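Local coordinates for ribosome-inactivating protein (Lychnis chalcedonica, PDB 2G5X), which is a single-chain plant ribosome-inactivating protein, a member of a family of mixed alpha and beta proteins that disable ribosomes, at residues N49-L52 against N57-T60; S117-L122 against V168-R173; V128-L133 against L199-S204. One frame throughout, in Å; residues are numbered along the deposited sequence.

Contact 1 (N49-L52 against N57-T60)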
loop_
_atom_site.group_PDB
_atom_site.type_symbol
_atom_site.label_atom_id
_atom_site.label_comp_id
_atom_site.label_asym_id
_atom_site.label_seq_id
_atom_site.Cartn_x
_atom_site.Cartn_y
_atom_site.Cartn_z
ATOM N N ASN A 49 -4.461 8.274 3.315
ATOM C CA ASN A 49 -5.449 8.953 2.481
ATOM C C ASN A 49 -4.923 9.169 1.065
ATOM O O ASN A 49 -3.815 9.670 0.882
ATOM C CB ASN A 49 -5.798 10.327 3.062
ATOM C CG ASN A 49 -6.888 10.267 4.116
ATOM O OD1 ASN A 49 -7.291 9.196 4.555
ATOM N ND2 ASN A 49 -7.363 11.437 4.532
ATOM N N LEU A 50 -5.711 8.770 0.071
ATOM C CA LEU A 50 -5.364 8.996 -1.330
ATOM C C LEU A 50 -6.443 9.981 -1.794
ATOM O O LEU A 50 -7.636 9.728 -1.616
ATOM C CB LEU A 50 -5.441 7.697 -2.147
ATOM C CG LEU A 50 -4.394 6.607 -1.865
ATOM C CD1 LEU A 50 -4.580 5.450 -2.855
ATOM C CD2 LEU A 50 -2.987 7.185 -1.999
ATOM N N VAL A 51 -6.029 11.106 -2.367
ATOM C CA VAL A 51 -6.977 12.129 -2.811
ATOM C C VAL A 51 -6.804 12.470 -4.288
ATOM O O VAL A 51 -5.679 12.612 -4.761
ATOM C CB VAL A 51 -6.787 13.439 -1.999
ATOM C CG1 VAL A 51 -7.847 14.463 -2.395
ATOM C CG2 VAL A 51 -6.850 13.146 -0.507
ATOM N N LEU A 52 -7.914 12.596 -5.016
ATOM C CA LEU A 52 -7.840 12.956 -6.429
ATOM C C LEU A 52 -7.810 14.475 -6.533
ATOM O O LEU A 52 -8.621 15.163 -5.919
ATOM C CB LEU A 52 -9.051 12.432 -7.204
ATOM C CG LEU A 52 -9.187 10.920 -7.359
ATOM C CD1 LEU A 52 -10.413 10.625 -8.216
ATOM C CD2 LEU A 52 -7.932 10.345 -7.997
ATOM N N ASN A 57 -12.113 13.883 -4.227
ATOM C CA ASN A 57 -12.673 12.659 -3.652
ATOM C C ASN A 57 -11.544 11.958 -2.897
ATOM O O ASN A 57 -10.389 11.981 -3.328
ATOM C CB ASN A 57 -13.227 11.728 -4.739
ATOM C CG ASN A 57 -14.484 12.277 -5.405
ATOM O OD1 ASN A 57 -15.157 13.162 -4.867
ATOM N ND2 ASN A 57 -14.815 11.740 -6.572
ATOM N N THR A 58 -11.885 11.317 -1.784
ATOM C CA THR A 58 -10.886 10.654 -0.957
ATOM C C THR A 58 -11.201 9.205 -0.600
ATOM O O THR A 58 -12.337 8.870 -0.266
ATOM C CB THR A 58 -10.690 11.432 0.371
ATOM O OG1 THR A 58 -10.282 12.776 0.082
ATOM C CG2 THR A 58 -9.637 10.766 1.245
ATOM N N ILE A 59 -10.183 8.353 -0.695
ATOM C CA ILE A 59 -10.293 6.948 -0.311
ATOM C C ILE A 59 -9.211 6.726 0.742
ATOM O O ILE A 59 -8.055 7.105 0.539
ATOM C CB ILE A 59 -10.052 5.986 -1.498
ATOM C CG1 ILE A 59 -11.253 6.020 -2.446
ATOM C CG2 ILE A 59 -9.832 4.562 -0.979
ATOM C CD1 ILE A 59 -11.126 5.088 -3.645
ATOM N N THR A 60 -9.587 6.134 1.872
ATOM C CA THR A 60 -8.635 5.882 2.952
ATOM C C THR A 60 -8.259 4.402 3.015
ATOM O O THR A 60 -9.117 3.548 3.219
ATOM C CB THR A 60 -9.223 6.317 4.320
ATOM O OG1 THR A 60 -9.594 7.702 4.259
ATOM C CG2 THR A 60 -8.198 6.121 5.437
#
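N49 and T60 lie on one face of two antiparallel strands, their side chains converging until two oxygens meet. T60 OG1 donates to N49 OD1 at 2.8 Å, reaching the amide oxygen from above its carbonyl plane (42° out of it). With OG1 anti to the carbonyl carbon (chi1 -57°), T60 turns its hydroxyl to this oxygen, while its methyl CG2 also comes to 3.3 Å from N49 OD1. R1 donates to N49 OD1 too, so the oxygen is gripped twice, from strand 58-64 and from the first residue of the chain. Farther along this face, T58 OG1 rests 3.5 Å from V51 CG2, and T58 CG2 leans back toward N49, 4.0 Å from its CG. L50 and I59 point to the other face, where I59 packs on F144 of helix 137-145. They form a hydrogen-bonded pair, L50 N to I59 O at 2.9 Å and I59 N to L50 O at 3.0 Å. L52 N to N57 O, at 3.1 Å, closes the ladder. This alternation is that of an antiparallel pair, and the short turn joining the strands makes it a beta hairpin, strands 45-51 and 58-64 of the mixed sheet.

Contact 2 (S117-L122 against V168-R173)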
loop_
_atom_site.group_PDB
_atom_site.type_symbol
_atom_site.label_atom_id
_atom_site.label_comp_id
_atom_site.label_asym_id
_atom_site.label_seq_id
_atom_site.Cartn_x
_atom_site.Cartn_y
_atom_site.Cartn_z
ATOM N N SER A 117 -7.575 -10.293 0.061
ATOM C CA SER A 117 -6.379 -9.457 0.190
ATOM C C SER A 117 -5.068 -10.028 -0.349
ATOM O O SER A 117 -4.077 -9.304 -0.466
ATOM C CB SER A 117 -6.164 -9.123 1.663
ATOM O OG SER A 117 -5.754 -10.286 2.367
ATOM N N THR A 118 -5.050 -11.318 -0.653
ATOM C CA THR A 118 -3.836 -11.972 -1.137
ATOM C C THR A 118 -3.420 -11.574 -2.545
ATOM O O THR A 118 -4.252 -11.190 -3.371
ATOM C CB THR A 118 -3.999 -13.494 -1.130
ATOM O OG1 THR A 118 -5.160 -13.845 -1.892
ATOM C CG2 THR A 118 -4.150 -14.016 0.298
ATOM N N TYR A 119 -2.123 -11.672 -2.818
ATOM C CA TYR A 119 -1.623 -11.350 -4.147
ATOM C C TYR A 119 -2.249 -12.316 -5.143
ATOM O O TYR A 119 -2.603 -11.931 -6.255
ATOM C CB TYR A 119 -0.094 -11.465 -4.202
ATOM C CG TYR A 119 0.633 -10.153 -3.996
ATOM C CD1 TYR A 119 0.306 -9.026 -4.753
ATOM C CD2 TYR A 119 1.661 -10.041 -3.060
ATOM C CE1 TYR A 119 0.984 -7.820 -4.584
ATOM C CE2 TYR A 119 2.344 -8.841 -2.881
ATOM C CZ TYR A 119 2.000 -7.735 -3.646
ATOM O OH TYR A 119 2.672 -6.544 -3.469
ATOM N N THR A 120 -2.397 -13.575 -4.740
ATOM C CA THR A 120 -2.985 -14.573 -5.624
ATOM C C THR A 120 -4.412 -14.227 -6.055
ATOM O O THR A 120 -4.716 -14.230 -7.252
ATOM C CB THR A 120 -2.988 -15.974 -4.973
ATOM O OG1 THR A 120 -3.623 -15.910 -3.692
ATOM C CG2 THR A 120 -1.567 -16.485 -4.811
ATOM N N ASP A 121 -5.287 -13.918 -5.101
ATOM C CA ASP A 121 -6.666 -13.597 -5.461
ATOM C C ASP A 121 -6.792 -12.239 -6.147
ATOM O O ASP A 121 -7.615 -12.075 -7.049
ATOM C CB ASP A 121 -7.592 -13.639 -4.238
ATOM C CG ASP A 121 -9.063 -13.703 -4.627
ATOM O OD1 ASP A 121 -9.429 -14.600 -5.416
ATOM O OD2 ASP A 121 -9.858 -12.867 -4.154
ATOM N N LEU A 122 -5.988 -11.268 -5.720
ATOM C CA LEU A 122 -6.038 -9.946 -6.334
ATOM C C LEU A 122 -5.738 -10.035 -7.827
ATOM O O LEU A 122 -6.427 -9.418 -8.641
ATOM C CB LEU A 122 -5.046 -8.993 -5.658
ATOM C CG LEU A 122 -5.440 -8.494 -4.263
ATOM C CD1 LEU A 122 -4.300 -7.668 -3.680
ATOM C CD2 LEU A 122 -6.716 -7.653 -4.347
ATOM N N VAL A 168 2.314 2.370 -2.978
ATOM C CA VAL A 168 2.341 2.806 -1.584
ATOM C C VAL A 168 3.144 1.867 -0.679
ATOM O O VAL A 168 4.158 2.272 -0.110
ATOM C CB VAL A 168 0.898 2.958 -1.020
ATOM C CG1 VAL A 168 0.940 3.489 0.410
ATOM C CG2 VAL A 168 0.090 3.905 -1.903
ATOM N N ALA A 169 2.712 0.614 -0.564
ATOM C CA ALA A 169 3.393 -0.344 0.306
ATOM C C ALA A 169 4.777 -0.802 -0.157
ATOM O O ALA A 169 5.748 -0.709 0.594
ATOM C CB ALA A 169 2.495 -1.560 0.542
ATOM N N GLU A 170 4.880 -1.301 -1.385
ATOM C CA GLU A 170 6.171 -1.772 -1.881
ATOM C C GLU A 170 7.179 -0.631 -1.998
ATOM O O GLU A 170 8.367 -0.810 -1.712
ATOM C CB GLU A 170 5.996 -2.477 -3.229
ATOM C CG GLU A 170 5.028 -3.661 -3.179
ATOM C CD GLU A 170 5.576 -4.877 -2.435
ATOM O OE1 GLU A 170 6.509 -4.733 -1.616
ATOM O OE2 GLU A 170 5.051 -5.987 -2.663
ATOM N N ALA A 171 6.706 0.541 -2.412
ATOM C CA ALA A 171 7.579 1.707 -2.539
ATOM C C ALA A 171 8.066 2.134 -1.152
ATOM O O ALA A 171 9.194 2.601 -0.995
ATOM C CB ALA A 171 6.833 2.859 -3.215
ATOM N N ALA A 172 7.213 1.985 -0.145
ATOM C CA ALA A 172 7.607 2.345 1.217
ATOM C C ALA A 172 8.719 1.408 1.694
ATOM O O ALA A 172 9.691 1.835 2.325
ATOM C CB ALA A 172 6.404 2.252 2.154
ATOM N N ARG A 173 8.572 0.125 1.384
ATOM C CA ARG A 173 9.552 -0.883 1.779
ATOM C C ARG A 173 10.901 -0.744 1.079
ATOM O O ARG A 173 11.953 -0.850 1.717
ATOM C CB ARG A 173 9.008 -2.282 1.485
ATOM C CG ARG A 173 7.814 -2.703 2.325
ATOM C CD ARG A 173 7.144 -3.915 1.695
ATOM N NE ARG A 173 6.073 -4.469 2.518
ATOM C CZ ARG A 173 4.954 -4.991 2.026
ATOM N NH1 ARG A 173 4.758 -5.017 0.712
ATOM N NH2 ARG A 173 4.041 -5.506 2.838
#
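Near the centre of the ribosome-inactivating protein fold, helix 119-126 faces the end of the long helix 154-173, in a region where the cleft probably holds the active site, as in this family generally. Here Y119, in the first turn of the shorter helix, meets E170 of the longer one. The backbones stay well apart, with the CA atoms of Y119 and E170 12.6 Å from each other, and the two side chains bridge the gap from opposite directions. Y119 OH donates to E170 OE2 at 2.6 Å. The acceptor lies at the edge of the phenol, near the ring plane; ring and carboxylate are almost coplanar (7° apart), and the hydroxyl meets OE2 on its anti side, 21° out of the carboxylate plane. The bend of the glutamate chain at chi2 turns its carboxylate to the phenol; E170 CG itself lies 3.7 Å from Y119 OH.

The other oxygen has a partner on its own helix, one turn on. R173 NH1 forms a salt bridge with E170 OE1, so that the carboxylate is held at both oxygens. R173 is itself steadied by a bond from NH2 to the backbone oxygen of D67 and by a cation-pi contact with W203, while the Y119 side chain touches L162 and I165 of helix 154-173. The two grips on E170 differ sharply in direction: NH1 of R173 approaches OE1 at 2.9 Å from above the carboxylate, 74° out of its plane.

Contact 3 (V128-L133 against L199-S204)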
loop_
_atom_site.group_PDB
_atom_site.type_symbol
_atom_site.label_atom_id
_atom_site.label_comp_id
_atom_site.label_asym_id
_atom_site.label_seq_id
_atom_site.Cartn_x
_atom_site.Cartn_y
_atom_site.Cartn_z
ATOM N N VAL A 128 -4.837 -9.618 -14.278
ATOM C CA VAL A 128 -3.506 -9.172 -14.691
ATOM C C VAL A 128 -2.488 -9.450 -13.582
ATOM O O VAL A 128 -2.819 -9.406 -12.395
ATOM C CB VAL A 128 -3.501 -7.658 -15.043
ATOM C CG1 VAL A 128 -3.739 -6.825 -13.799
ATOM C CG2 VAL A 128 -2.188 -7.276 -15.708
ATOM N N SER A 129 -1.250 -9.734 -13.973
ATOM C CA SER A 129 -0.188 -10.041 -13.019
ATOM C C SER A 129 0.502 -8.819 -12.421
ATOM O O SER A 129 0.426 -7.715 -12.966
ATOM C CB SER A 129 0.873 -10.908 -13.694
ATOM O OG SER A 129 1.509 -10.186 -14.736
ATOM N N ARG A 130 1.182 -9.034 -11.296
ATOM C CA ARG A 130 1.927 -7.974 -10.618
ATOM C C ARG A 130 2.970 -7.437 -11.587
ATOM O O ARG A 130 3.237 -6.239 -11.632
ATOM C CB ARG A 130 2.665 -8.521 -9.389
ATOM C CG ARG A 130 1.793 -8.934 -8.221
ATOM C CD ARG A 130 2.577 -9.797 -7.228
ATOM N NE ARG A 130 3.646 -9.076 -6.534
ATOM C CZ ARG A 130 4.563 -9.661 -5.768
ATOM N NH1 ARG A 130 4.545 -10.978 -5.598
ATOM N NH2 ARG A 130 5.498 -8.937 -5.165
ATOM N N GLU A 131 3.559 -8.348 -12.356
ATOM C CA GLU A 131 4.600 -7.992 -13.311
ATOM C C GLU A 131 4.185 -7.058 -14.443
ATOM O O GLU A 131 4.955 -6.169 -14.812
ATOM C CB GLU A 131 5.226 -9.256 -13.909
ATOM C CG GLU A 131 6.112 -10.029 -12.943
ATOM C CD GLU A 131 5.360 -11.102 -12.177
ATOM O OE1 GLU A 131 4.128 -10.975 -12.013
ATOM O OE2 GLU A 131 6.013 -12.071 -11.730
ATOM N N LYS A 132 2.987 -7.235 -14.994
ATOM C CA LYS A 132 2.587 -6.371 -16.097
ATOM C C LYS A 132 1.486 -5.354 -15.829
ATOM O O LYS A 132 1.045 -4.664 -16.745
ATOM C CB LYS A 132 2.243 -7.210 -17.335
ATOM C CG LYS A 132 1.021 -8.093 -17.245
ATOM C CD LYS A 132 0.997 -9.015 -18.463
ATOM C CE LYS A 132 -0.333 -9.721 -18.638
ATOM N NZ LYS A 132 -1.433 -8.764 -18.924
ATOM N N LEU A 133 1.050 -5.250 -14.579
ATOM C CA LEU A 133 0.026 -4.274 -14.220
ATOM C C LEU A 133 0.573 -2.865 -14.476
ATOM O O LEU A 133 1.683 -2.539 -14.048
ATOM C CB LEU A 133 -0.341 -4.420 -12.740
ATOM C CG LEU A 133 -1.222 -3.331 -12.119
ATOM C CD1 LEU A 133 -2.580 -3.295 -12.798
ATOM C CD2 LEU A 133 -1.374 -3.606 -10.632
ATOM N N LEU A 199 12.403 -9.097 -6.120
ATOM C CA LEU A 199 13.011 -8.249 -5.102
ATOM C C LEU A 199 11.999 -8.041 -3.974
ATOM O O LEU A 199 12.326 -8.189 -2.793
ATOM C CB LEU A 199 13.397 -6.896 -5.707
ATOM C CG LEU A 199 13.864 -5.806 -4.741
ATOM C CD1 LEU A 199 15.117 -6.257 -3.984
ATOM C CD2 LEU A 199 14.146 -4.539 -5.529
ATOM N N GLU A 200 10.773 -7.693 -4.353
ATOM C CA GLU A 200 9.697 -7.472 -3.390
ATOM C C GLU A 200 9.463 -8.711 -2.530
ATOM O O GLU A 200 9.252 -8.607 -1.324
ATOM C CB GLU A 200 8.398 -7.105 -4.119
ATOM C CG GLU A 200 8.399 -5.707 -4.727
ATOM C CD GLU A 200 7.182 -5.435 -5.601
ATOM O OE1 GLU A 200 7.005 -4.275 -6.026
ATOM O OE2 GLU A 200 6.408 -6.376 -5.868
ATOM N N ASN A 201 9.494 -9.884 -3.153
ATOM C CA ASN A 201 9.279 -11.123 -2.414
ATOM C C ASN A 201 10.335 -11.362 -1.337
ATOM O O ASN A 201 10.068 -12.045 -0.346
ATOM C CB ASN A 201 9.263 -12.323 -3.365
ATOM C CG ASN A 201 8.060 -12.322 -4.287
ATOM O OD1 ASN A 201 7.083 -11.611 -4.055
ATOM N ND2 ASN A 201 8.117 -13.139 -5.332
ATOM N N ASN A 202 11.524 -10.793 -1.531
ATOM C CA ASN A 202 12.629 -10.966 -0.589
ATOM C C ASN A 202 12.760 -9.883 0.487
ATOM O O ASN A 202 13.835 -9.711 1.066
ATOM C CB ASN A 202 13.958 -11.065 -1.353
ATOM C CG ASN A 202 14.180 -12.436 -1.972
ATOM O OD1 ASN A 202 13.732 -12.717 -3.087
ATOM N ND2 ASN A 202 14.873 -13.299 -1.240
ATOM N N TRP A 203 11.678 -9.165 0.770
ATOM C CA TRP A 203 11.728 -8.111 1.783
ATOM C C TRP A 203 12.213 -8.635 3.137
ATOM O O TRP A 203 13.070 -8.023 3.775
ATOM C CB TRP A 203 10.347 -7.454 1.937
ATOM C CG TRP A 203 10.301 -6.348 2.960
ATOM C CD1 TRP A 203 11.237 -5.370 3.157
ATOM C CD2 TRP A 203 9.248 -6.087 3.896
ATOM N NE1 TRP A 203 10.830 -4.517 4.156
ATOM C CE2 TRP A 203 9.612 -4.933 4.626
ATOM C CE3 TRP A 203 8.028 -6.716 4.187
ATOM C CZ2 TRP A 203 8.801 -4.395 5.630
ATOM C CZ3 TRP A 203 7.219 -6.179 5.187
ATOM C CH2 TRP A 203 7.612 -5.029 5.895
ATOM N N SER A 204 11.675 -9.771 3.571
ATOM C CA SER A 204 12.061 -10.349 4.857
ATOM C C SER A 204 13.525 -10.787 4.914
ATOM O O SER A 204 14.224 -10.517 5.896
ATOM C CB SER A 204 11.159 -11.543 5.190
ATOM O OG SER A 204 11.535 -12.131 6.425
#
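R130 and E200 stand nearest along the two backbones, yet their CA atoms are 10.6 Å apart. R130 belongs to a loop between helices 119-126 and 137-145; it and E131 take helix-like backbone angles, and the chain turns tightly enough there for L133 N to make a weak bond to S129 O. The opposing segment runs from the last turn of helix 193-201 through the break at N202 into the start of helix 203-210.

Both side chains span the gap, the glutamate extended beyond CG and the arginine bent at chi3 (67°), which swings the guanidinium edge-on to two consecutive residues of the helix end. R130 NH2 forms a salt bridge with E200 OE2 at 2.8 Å, engaging the anti lone pair, the one away from the second oxygen. Guanidinium and carboxylate are nearly coplanar (7° apart) as the two chains slide past each other, and R130 NH2 also comes within 3.6 Å of E200 CB.

In this way a loop is fastened to the C-terminal end of a helix in the helical part of the ribosome-inactivating protein fold. R130 also makes a cation-pi contact with the ring of Y119, and its backbone N is bound by Q123 OE1. E200 OE2 also lies close to E170 OE2, and R130 NH2 has a long, weak ion pair with that same E170 oxygen.

The neighbouring N201 meets the guanidinium differently, its amide plane at 53° to it. R130 NH1 donates to N201 OD1 at 3.0 Å, in the carbonyl plane and on a lone pair, whereas the second bond to that oxygen, from R130 NH2 at 3.3 Å, is weak.

Three solutions to holding a chain together appear here. Contact 1 is local and partly buried, two sheet strands knit mainly by backbone bonds, across the chain's centre from contact 3. Contacts 2 and 3 join residues far apart in sequence, from helices 119-126, 154-173 and 193-201 and the 128-133 loop, and depend on a few long side chains meeting between widely separated backbones. The centre of contact 2 lies nearest the chain centre, at about 6 Å, yet it is only partly buried; contact 3 is largely buried, although N201 is exposed. The segments of contacts 2 and 3 alternate along the sequence and touch, forming one cluster of charged and aromatic side chains, whereas contact 1 touches neither.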